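Local coordinates for protein actinorhodin polyketide putative beta-ketoacyl synthase 2 (Streptomyces coelicolor A3, PDB 1TQY) that probably acts as the chain length factor, the ketosynthase-like subunit of the type II polyketide synthase involved in making the antibiotic actinorhodin, at residues G41-F46 with W202-Q207; T85-A90 with G150-R155; V351-S356 with R390-L395; A366-V371 with I377-G382. All coordinates share one frame; numbering follows the deposited sequence.

Interaction 1. Residues G41-F46 with W202-Q207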
# COMPACT_ATOMS: atom_id res chain seq x y z
N GLY B 41 25.18 -14.83 4.30
CA GLY B 41 26.31 -14.77 5.19
C GLY B 41 26.00 -13.99 6.44
O GLY B 41 24.87 -13.50 6.62
N PRO B 42 26.97 -13.87 7.35
CA PRO B 42 26.75 -13.13 8.59
C PRO B 42 26.36 -11.67 8.34
O PRO B 42 26.78 -11.06 7.35
CB PRO B 42 28.10 -13.27 9.29
CG PRO B 42 28.55 -14.64 8.84
CD PRO B 42 28.27 -14.57 7.37
N VAL B 43 25.54 -11.14 9.23
CA VAL B 43 25.11 -9.76 9.13
C VAL B 43 26.28 -8.94 9.65
O VAL B 43 26.84 -9.24 10.70
CB VAL B 43 23.86 -9.48 10.00
CG1 VAL B 43 23.50 -8.00 9.93
CG2 VAL B 43 22.68 -10.32 9.50
N THR B 44 26.65 -7.91 8.89
CA THR B 44 27.77 -7.06 9.25
C THR B 44 27.32 -5.61 9.44
O THR B 44 28.11 -4.74 9.81
CB THR B 44 28.85 -7.14 8.16
OG1 THR B 44 28.30 -6.70 6.91
CG2 THR B 44 29.32 -8.58 7.99
N ARG B 45 26.03 -5.37 9.20
CA ARG B 45 25.46 -4.03 9.36
C ARG B 45 25.55 -3.55 10.80
O ARG B 45 25.47 -2.36 11.08
CB ARG B 45 24.00 -4.03 8.90
CG ARG B 45 23.82 -4.35 7.42
CD ARG B 45 24.50 -3.30 6.55
NE ARG B 45 24.79 -3.80 5.22
CZ ARG B 45 23.97 -3.71 4.18
NH1 ARG B 45 22.78 -3.12 4.32
NH2 ARG B 45 24.33 -4.21 3.01
N PHE B 46 25.73 -4.50 11.72
CA PHE B 46 25.83 -4.22 13.15
C PHE B 46 26.29 -5.53 13.80
O PHE B 46 26.55 -6.49 13.09
CB PHE B 46 24.47 -3.78 13.70
CG PHE B 46 23.37 -4.75 13.44
CD1 PHE B 46 23.19 -5.85 14.28
CD2 PHE B 46 22.55 -4.61 12.32
CE1 PHE B 46 22.20 -6.79 14.02
CE2 PHE B 46 21.55 -5.55 12.05
CZ PHE B 46 21.38 -6.65 12.90
N TRP B 202 16.86 -2.82 14.97
CA TRP B 202 15.42 -2.91 15.23
C TRP B 202 14.72 -3.73 14.15
O TRP B 202 13.93 -4.63 14.46
CB TRP B 202 14.81 -1.50 15.32
CG TRP B 202 13.41 -1.46 15.90
CD1 TRP B 202 12.73 -2.47 16.54
CD2 TRP B 202 12.52 -0.33 15.91
NE1 TRP B 202 11.48 -2.04 16.93
CE2 TRP B 202 11.33 -0.73 16.55
CE3 TRP B 202 12.63 0.99 15.43
CZ2 TRP B 202 10.24 0.14 16.73
CZ3 TRP B 202 11.53 1.86 15.61
CH2 TRP B 202 10.36 1.42 16.25
N GLY B 203 15.01 -3.42 12.89
CA GLY B 203 14.41 -4.17 11.80
C GLY B 203 14.74 -5.65 11.93
O GLY B 203 13.92 -6.52 11.63
N TRP B 204 15.95 -5.94 12.40
CA TRP B 204 16.41 -7.32 12.56
C TRP B 204 15.63 -8.07 13.64
O TRP B 204 15.12 -9.18 13.42
CB TRP B 204 17.90 -7.32 12.93
CG TRP B 204 18.51 -8.69 12.88
CD1 TRP B 204 19.00 -9.42 13.93
CD2 TRP B 204 18.64 -9.52 11.71
NE1 TRP B 204 19.42 -10.65 13.49
CE2 TRP B 204 19.22 -10.74 12.13
CE3 TRP B 204 18.33 -9.35 10.36
CZ2 TRP B 204 19.48 -11.79 11.25
CZ3 TRP B 204 18.60 -10.39 9.47
CH2 TRP B 204 19.17 -11.60 9.93
N VAL B 205 15.54 -7.45 14.80
CA VAL B 205 14.85 -7.99 15.95
C VAL B 205 13.36 -8.14 15.61
O VAL B 205 12.71 -9.10 16.03
CB VAL B 205 15.14 -7.03 17.18
CG1 VAL B 205 13.88 -6.49 17.80
CG2 VAL B 205 16.02 -7.74 18.18
N SER B 206 12.84 -7.21 14.81
CA SER B 206 11.44 -7.23 14.39
C SER B 206 11.19 -8.48 13.53
O SER B 206 10.20 -9.19 13.71
CB SER B 206 11.12 -5.96 13.59
OG SER B 206 11.09 -4.81 14.45
N GLN B 207 12.11 -8.76 12.61
CA GLN B 207 11.99 -9.93 11.74
C GLN B 207 12.08 -11.19 12.58
O GLN B 207 11.35 -12.16 12.35
CB GLN B 207 13.08 -9.90 10.66
CG GLN B 207 12.91 -8.71 9.70
CD GLN B 207 14.00 -8.61 8.64
OE1 GLN B 207 14.05 -9.40 7.69
NE2 GLN B 207 14.88 -7.64 8.80
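Val43 meets the side chain of Trp204 with one methyl, which shows how a loop can be seated against one indole of a helix. Its CG2 stands over a face of the six-membered ring, 3.8 Å from Trp204 CH2, making a CH-pi contact directed 20° off the ring normal. The other methyl, CG1, is anti to the backbone N (chi1 176°) and faces the neighbouring Phe46 ring. Val43 follows directly on strand 40-42, which pairs antiparallel with strand 55-57 in the N-terminal half of this thiolase-like fold, and Ala56 of that partner strand touches both Val43 and Trp204. At Thr44 the backbone N is hydrogen-bonded to Gln58, a sodium-site residue. The guanidinium of Arg45 makes a salt bridge with Glu237. Phe46 comes back to the helix edge first: its CZ lies 3.5 Å from Trp204 CG and equally close to Trp204 CB. The phenyl and the five-membered ring form an offset edge-to-face pair, with planes at 61° and centroids 5.3 Å apart. The indole NE1 is hydrogen-bonded to Ala53 O, a polar tether that helps fix the ring's rotation.

Interaction 2. Residues T85-A90 with G150-R155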
# COMPACT_ATOMS: atom_id res chain seq x y z
N THR B 85 17.86 2.56 -8.22
CA THR B 85 18.91 2.02 -9.07
C THR B 85 18.30 0.97 -9.97
O THR B 85 18.56 0.92 -11.18
CB THR B 85 20.01 1.38 -8.24
OG1 THR B 85 20.54 2.36 -7.34
CG2 THR B 85 21.12 0.85 -9.13
N ALA B 86 17.48 0.12 -9.36
CA ALA B 86 16.79 -0.94 -10.06
C ALA B 86 15.89 -0.33 -11.13
O ALA B 86 15.94 -0.73 -12.30
CB ALA B 86 15.94 -1.75 -9.08
N ALA B 87 15.08 0.65 -10.74
CA ALA B 87 14.17 1.30 -11.67
C ALA B 87 14.90 1.89 -12.88
O ALA B 87 14.48 1.69 -14.01
CB ALA B 87 13.37 2.38 -10.95
N ASP B 88 15.98 2.61 -12.63
CA ASP B 88 16.73 3.22 -13.74
C ASP B 88 17.22 2.16 -14.72
O ASP B 88 17.03 2.28 -15.93
CB ASP B 88 17.90 4.04 -13.21
CG ASP B 88 18.70 4.70 -14.32
OD1 ASP B 88 18.14 5.57 -15.02
OD2 ASP B 88 19.89 4.35 -14.49
N TRP B 89 17.85 1.11 -14.18
CA TRP B 89 18.36 -0.00 -15.00
C TRP B 89 17.26 -0.68 -15.82
O TRP B 89 17.49 -1.10 -16.96
CB TRP B 89 19.05 -1.06 -14.12
CG TRP B 89 20.38 -0.63 -13.59
CD1 TRP B 89 21.14 0.41 -14.04
CD2 TRP B 89 21.14 -1.24 -12.53
NE1 TRP B 89 22.31 0.49 -13.32
CE2 TRP B 89 22.34 -0.51 -12.39
CE3 TRP B 89 20.91 -2.34 -11.69
CZ2 TRP B 89 23.31 -0.84 -11.44
CZ3 TRP B 89 21.88 -2.67 -10.74
CH2 TRP B 89 23.07 -1.92 -10.62
N ALA B 90 16.07 -0.79 -15.24
CA ALA B 90 14.95 -1.43 -15.92
C ALA B 90 14.49 -0.59 -17.12
O ALA B 90 14.21 -1.12 -18.19
CB ALA B 90 13.79 -1.63 -14.94
N GLY B 150 6.66 7.25 -5.14
CA GLY B 150 6.83 8.68 -5.31
C GLY B 150 8.21 9.10 -5.80
O GLY B 150 8.32 10.03 -6.60
N GLN B 151 9.27 8.45 -5.32
CA GLN B 151 10.62 8.80 -5.75
C GLN B 151 10.88 8.35 -7.18
O GLN B 151 11.52 9.06 -7.95
CB GLN B 151 11.67 8.19 -4.81
CG GLN B 151 11.73 8.80 -3.40
CD GLN B 151 12.34 10.20 -3.36
OE1 GLN B 151 12.64 10.72 -2.29
NE2 GLN B 151 12.52 10.81 -4.53
N ILE B 152 10.39 7.17 -7.54
CA ILE B 152 10.59 6.69 -8.90
C ILE B 152 9.81 7.63 -9.85
O ILE B 152 10.32 8.04 -10.90
CB ILE B 152 10.11 5.22 -9.04
CG1 ILE B 152 11.09 4.31 -8.27
CG2 ILE B 152 10.04 4.82 -10.50
CD1 ILE B 152 10.67 2.85 -8.20
N SER B 153 8.60 7.98 -9.44
CA SER B 153 7.72 8.88 -10.21
C SER B 153 8.40 10.22 -10.53
O SER B 153 8.46 10.65 -11.68
CB SER B 153 6.43 9.13 -9.43
OG SER B 153 5.78 10.31 -9.86
N ILE B 154 8.89 10.87 -9.48
CA ILE B 154 9.56 12.16 -9.60
C ILE B 154 10.83 12.11 -10.43
O ILE B 154 11.09 12.99 -11.25
CB ILE B 154 9.92 12.70 -8.20
CG1 ILE B 154 8.64 12.97 -7.41
CG2 ILE B 154 10.75 13.98 -8.32
CD1 ILE B 154 8.89 13.38 -6.00
N ARG B 155 11.63 11.07 -10.22
CA ARG B 155 12.88 10.97 -10.95
C ARG B 155 12.72 10.76 -12.44
O ARG B 155 13.58 11.14 -13.22
CB ARG B 155 13.76 9.86 -10.38
CG ARG B 155 15.22 10.08 -10.70
CD ARG B 155 16.00 8.81 -10.63
NE ARG B 155 17.43 9.03 -10.81
CZ ARG B 155 18.32 8.04 -10.84
NH1 ARG B 155 17.91 6.78 -10.71
NH2 ARG B 155 19.61 8.31 -11.00
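Ala87 and Ile152 form the apolar half of this contact between two helices, a case in which a short side chain lets the backbones approach and a branched one fills the distance. The alpha carbons of the pair are 7.0 Å apart. Ala87 points its CB toward the second helix, whereas Ile152 leaves its own backbone obliquely and reaches across with its outer end. Ile152 CG1 lies anti to its carbonyl carbon and beside its N (chi1 -70°), and the chain then runs on extended to the tip. As a result CD1 comes to 3.9 Å from Ala87 CB, with Ile152 CG1 and CG2 only slightly farther from that methyl. One small bump is thus met by three atoms of a branched side chain.

About one turn further along the second helix, Arg155 spans the gap as a nearly straight rod, every torsion from chi1 (-157°) to chi4 close to trans. Its NH1 arrives 3.7 Å from Asp88 CB, touching the methylene rather than the carboxylate. Asp88 OD1 stays 4.5 Å from Arg155 NH1 and well out of the guanidinium plane, with no N-H aimed at it. The opposite charges may still attract weakly at this distance, but they form no salt bridge. The Arg155 side chain also touches Pro69.

Leu84 extends the apolar surface beside Ile152, and Ala87 also touches Ile241 on strand 238-246, while Ile154 on helix 147-156 packs against the partner protein chain. Helix 78-93 is thus backed by a beta strand and flanked by a second helix, the helix-on-sheet layering of the thiolase fold.

Interaction 3. Residues V351-S356 with R390-L395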
# COMPACT_ATOMS: atom_id res chain seq x y z
N VAL B 351 11.36 -12.18 -12.51
CA VAL B 351 12.51 -11.94 -13.37
C VAL B 351 13.24 -13.25 -13.62
O VAL B 351 13.64 -13.57 -14.74
CB VAL B 351 13.50 -10.94 -12.73
CG1 VAL B 351 14.80 -10.89 -13.54
CG2 VAL B 351 12.88 -9.56 -12.66
N THR B 352 13.43 -14.03 -12.55
CA THR B 352 14.13 -15.30 -12.66
C THR B 352 13.38 -16.26 -13.58
O THR B 352 13.99 -16.96 -14.39
CB THR B 352 14.33 -15.90 -11.26
OG1 THR B 352 14.90 -14.90 -10.40
CG2 THR B 352 15.28 -17.08 -11.32
N ALA B 353 12.05 -16.26 -13.48
CA ALA B 353 11.21 -17.13 -14.32
C ALA B 353 11.29 -16.72 -15.80
O ALA B 353 11.48 -17.57 -16.67
CB ALA B 353 9.77 -17.07 -13.84
N LEU B 354 11.16 -15.42 -16.07
CA LEU B 354 11.23 -14.93 -17.45
C LEU B 354 12.55 -15.30 -18.11
O LEU B 354 12.61 -15.64 -19.30
CB LEU B 354 11.04 -13.40 -17.48
CG LEU B 354 9.60 -12.95 -17.17
CD1 LEU B 354 9.54 -11.46 -16.84
CD2 LEU B 354 8.73 -13.28 -18.36
N MET B 355 13.62 -15.24 -17.32
CA MET B 355 14.96 -15.57 -17.80
C MET B 355 15.06 -17.05 -18.11
O MET B 355 15.79 -17.46 -19.03
CB MET B 355 15.99 -15.19 -16.74
CG MET B 355 16.30 -13.70 -16.70
SD MET B 355 17.35 -13.21 -18.10
CE MET B 355 16.15 -12.96 -19.34
N SER B 356 14.35 -17.85 -17.34
CA SER B 356 14.35 -19.29 -17.54
C SER B 356 13.64 -19.56 -18.86
O SER B 356 14.10 -20.35 -19.68
CB SER B 356 13.62 -19.97 -16.38
OG SER B 356 14.33 -19.77 -15.17
N ARG B 390 7.97 -22.89 -21.50
CA ARG B 390 7.36 -21.79 -22.24
C ARG B 390 6.35 -21.05 -21.37
O ARG B 390 5.99 -19.90 -21.65
CB ARG B 390 6.66 -22.34 -23.49
CG ARG B 390 6.61 -21.36 -24.64
CD ARG B 390 5.41 -21.61 -25.55
NE ARG B 390 4.16 -21.18 -24.91
CZ ARG B 390 2.97 -21.23 -25.50
NH1 ARG B 390 2.86 -21.71 -26.74
NH2 ARG B 390 1.89 -20.81 -24.85
N THR B 391 5.88 -21.71 -20.32
CA THR B 391 4.92 -21.11 -19.41
C THR B 391 5.35 -21.40 -17.99
O THR B 391 5.65 -22.54 -17.63
CB THR B 391 3.51 -21.69 -19.63
OG1 THR B 391 3.08 -21.40 -20.97
CG2 THR B 391 2.52 -21.08 -18.65
N ALA B 392 5.40 -20.36 -17.17
CA ALA B 392 5.81 -20.51 -15.79
C ALA B 392 4.78 -19.93 -14.85
O ALA B 392 4.11 -18.95 -15.19
CB ALA B 392 7.15 -19.82 -15.57
N LEU B 393 4.62 -20.57 -13.69
CA LEU B 393 3.70 -20.09 -12.66
C LEU B 393 4.61 -19.62 -11.51
O LEU B 393 5.54 -20.33 -11.13
CB LEU B 393 2.77 -21.20 -12.15
CG LEU B 393 1.93 -20.83 -10.91
CD1 LEU B 393 0.84 -19.85 -11.31
CD2 LEU B 393 1.30 -22.08 -10.27
N VAL B 394 4.35 -18.42 -11.00
CA VAL B 394 5.12 -17.85 -9.90
C VAL B 394 4.16 -17.68 -8.72
O VAL B 394 3.05 -17.18 -8.89
CB VAL B 394 5.74 -16.48 -10.27
CG1 VAL B 394 6.51 -15.89 -9.08
CG2 VAL B 394 6.69 -16.65 -11.46
N LEU B 395 4.60 -18.11 -7.54
CA LEU B 395 3.78 -18.06 -6.33
C LEU B 395 4.43 -17.25 -5.21
O LEU B 395 5.65 -17.26 -5.06
CB LEU B 395 3.55 -19.48 -5.82
CG LEU B 395 2.91 -20.43 -6.82
CD1 LEU B 395 2.72 -21.80 -6.19
CD2 LEU B 395 1.58 -19.85 -7.25
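With chi1 at 178°, Val394 holds CG1 anti to its backbone N and turns CG2 to the side beside that N, and it is CG2 that meets Ala353. The distance from Val394 CG2 to Ala353 CB is 3.9 Å. Ala392, two residues earlier on the same strand, has no torsion to adjust and presents its methyl directly: its CB is 4.2 Å from Ala353 CB. The helix methyl therefore touches two successive bumps of the strand, those of alternate residues, while Leu393 between them points to the other side.

The alpha carbons of Ala353 and Ala392 are 6.5 Å apart, a spacing consistent with two residues that carry only a methyl. Such packing of a helix on a sheet belongs to the C-terminal half of the thiolase-like fold. There strand 391-398 is flanked by strand 301-303 in parallel and strand 402-410 in antiparallel pairing. Phe303 also touches Ala353, Val301 touches Ala392, and on another side of helix 345-359 Met355 packs on Leu26 and Trp30.

The hydroxyl of Ser356 is bonded back within the helix. Ser356 OG gives its hydrogen to Thr352 O at 2.9 Å, from a position tilted 31° out of the carbonyl plane. Ser356 N approaches the same oxygen from the opposite face, so two donors of one residue grip Thr352 O. Thr352 OG1 is held in turn by Leu348 O and by the hydroxyl of Tyr29.

Interaction 4. Residues A366-V371 with I377-G382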
# COMPACT_ATOMS: atom_id res chain seq x y z
N ALA B 366 19.23 -24.07 -4.71
CA ALA B 366 20.48 -24.30 -3.98
C ALA B 366 20.24 -24.77 -2.55
O ALA B 366 19.18 -24.50 -1.97
CB ALA B 366 21.30 -23.00 -3.96
N GLY B 367 21.22 -25.47 -1.98
CA GLY B 367 21.14 -25.93 -0.60
C GLY B 367 20.39 -27.21 -0.28
O GLY B 367 20.93 -28.12 0.35
N VAL B 368 19.12 -27.25 -0.68
CA VAL B 368 18.26 -28.40 -0.44
C VAL B 368 18.93 -29.67 -0.96
O VAL B 368 19.45 -29.68 -2.08
CB VAL B 368 16.91 -28.22 -1.17
CG1 VAL B 368 15.95 -29.36 -0.84
CG2 VAL B 368 16.30 -26.88 -0.79
N THR B 369 18.92 -30.72 -0.15
CA THR B 369 19.52 -32.00 -0.54
C THR B 369 18.55 -33.16 -0.37
O THR B 369 18.65 -34.15 -1.09
CB THR B 369 20.78 -32.31 0.29
OG1 THR B 369 20.44 -32.35 1.68
CG2 THR B 369 21.85 -31.24 0.06
N SER B 370 17.62 -33.07 0.58
CA SER B 370 16.64 -34.16 0.73
C SER B 370 15.22 -33.67 0.94
O SER B 370 14.87 -33.10 1.97
CB SER B 370 17.05 -35.13 1.86
OG SER B 370 16.98 -34.54 3.14
N VAL B 371 14.40 -33.90 -0.08
CA VAL B 371 13.01 -33.50 -0.05
C VAL B 371 12.13 -34.67 0.43
O VAL B 371 12.16 -35.75 -0.16
CB VAL B 371 12.55 -33.05 -1.46
CG1 VAL B 371 11.06 -32.72 -1.45
CG2 VAL B 371 13.37 -31.85 -1.90
N ILE B 377 6.91 -33.52 -4.55
CA ILE B 377 7.21 -32.53 -5.57
C ILE B 377 8.46 -32.88 -6.36
O ILE B 377 9.34 -33.58 -5.86
CB ILE B 377 7.40 -31.12 -4.98
CG1 ILE B 377 8.57 -31.12 -4.00
CG2 ILE B 377 6.12 -30.67 -4.29
CD1 ILE B 377 8.90 -29.74 -3.46
N ASP B 378 8.52 -32.41 -7.60
CA ASP B 378 9.68 -32.65 -8.44
C ASP B 378 10.54 -31.38 -8.37
O ASP B 378 10.38 -30.48 -9.19
CB ASP B 378 9.24 -32.92 -9.89
CG ASP B 378 10.41 -33.07 -10.85
OD1 ASP B 378 11.55 -33.31 -10.39
OD2 ASP B 378 10.19 -32.96 -12.08
N LEU B 379 11.42 -31.29 -7.37
CA LEU B 379 12.27 -30.10 -7.20
C LEU B 379 13.51 -30.10 -8.09
O LEU B 379 14.17 -31.12 -8.23
CB LEU B 379 12.76 -29.98 -5.75
CG LEU B 379 12.19 -28.89 -4.83
CD1 LEU B 379 13.12 -28.76 -3.62
CD2 LEU B 379 12.09 -27.56 -5.56
N VAL B 380 13.81 -28.95 -8.68
CA VAL B 380 14.99 -28.82 -9.52
C VAL B 380 16.16 -28.42 -8.62
O VAL B 380 16.23 -27.29 -8.14
CB VAL B 380 14.81 -27.74 -10.60
CG1 VAL B 380 16.04 -27.69 -11.49
CG2 VAL B 380 13.57 -28.04 -11.45
N LEU B 381 17.08 -29.36 -8.40
CA LEU B 381 18.22 -29.12 -7.54
C LEU B 381 19.56 -29.20 -8.25
O LEU B 381 19.70 -29.88 -9.27
CB LEU B 381 18.22 -30.12 -6.38
CG LEU B 381 16.95 -30.21 -5.54
CD1 LEU B 381 17.03 -31.44 -4.62
CD2 LEU B 381 16.77 -28.95 -4.74
N GLY B 382 20.56 -28.51 -7.70
CA GLY B 382 21.88 -28.53 -8.29
C GLY B 382 22.06 -27.74 -9.57
O GLY B 382 22.25 -26.52 -9.54
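Val371 and Leu379 make the tightest fit in a contact that illustrates how two irregular strips of chain can interlock chiefly through aliphatic bumps. Val371 CG2 lies 3.5 Å from Leu379 CD1, the two side chains crossing at about a right angle. That same CD1 is also 4.0 Å from Val368 CG1, so the leucine tip rests in the notch between two valines spaced three residues apart. Its chi1 of -107°, away from a fully staggered position, accompanies this placement.

The pattern is reciprocal. Val368 CG1 nestles in the notch between Leu379 CD1 and Leu381 CD2, about equally far from both. Leu381 CD2 presses on the branch point of the valine, 3.6 Å from Val368 CB, and its two methyls also lie against the carbonyl oxygen of Val368. At the other end, Val371 forks: while CG2 takes the leucine, CG1, anti to the backbone N, meets the flank of Ile377, at 3.9 Å from Ile377 CG1. The isoleucine begins its chain between the N and the carbonyl carbon (chi1 61°), and its outer atoms thereby come nearer to Val371 than its first bond would suggest. Bumps thus alternate along the seam, valines from 366-371 fitting into the notches between the larger side chains of 377-382.

Both strips belong to the chain linking helix 345-359 to strand 391-398. Asp227 takes the backbone N-H groups of Thr369 and Ser370, tying 366-371 to a neighbouring loop. Across the seam, the short, weakly bonded strand about 378-379 runs parallel to strand 330-332, where Val331 is hydrogen-bonded, backbone to backbone, with Asp378 and Val380 and lies against Leu379.

Overall arrangement
Interactions 1 and 2 lie in the N-terminal half of the fold, interactions 3 and 4 in the C-terminal half. Along the chain, interaction 2 is nested in the loop closed by interaction 1, and interaction 4 in that closed by interaction 3. The latter two share a sheet, with centres 18 Å apart and nearest atoms about 9 Å apart. Interactions 2 and 3 come still closer, about 8 Å between nearest atoms, without touching. Interactions 2 and 4 lie on opposite sides of the chain's centre, 36 Å apart between centres. In interaction 1 the Val43 side chain is about 11 Å from the sodium ion, too far for direct contact.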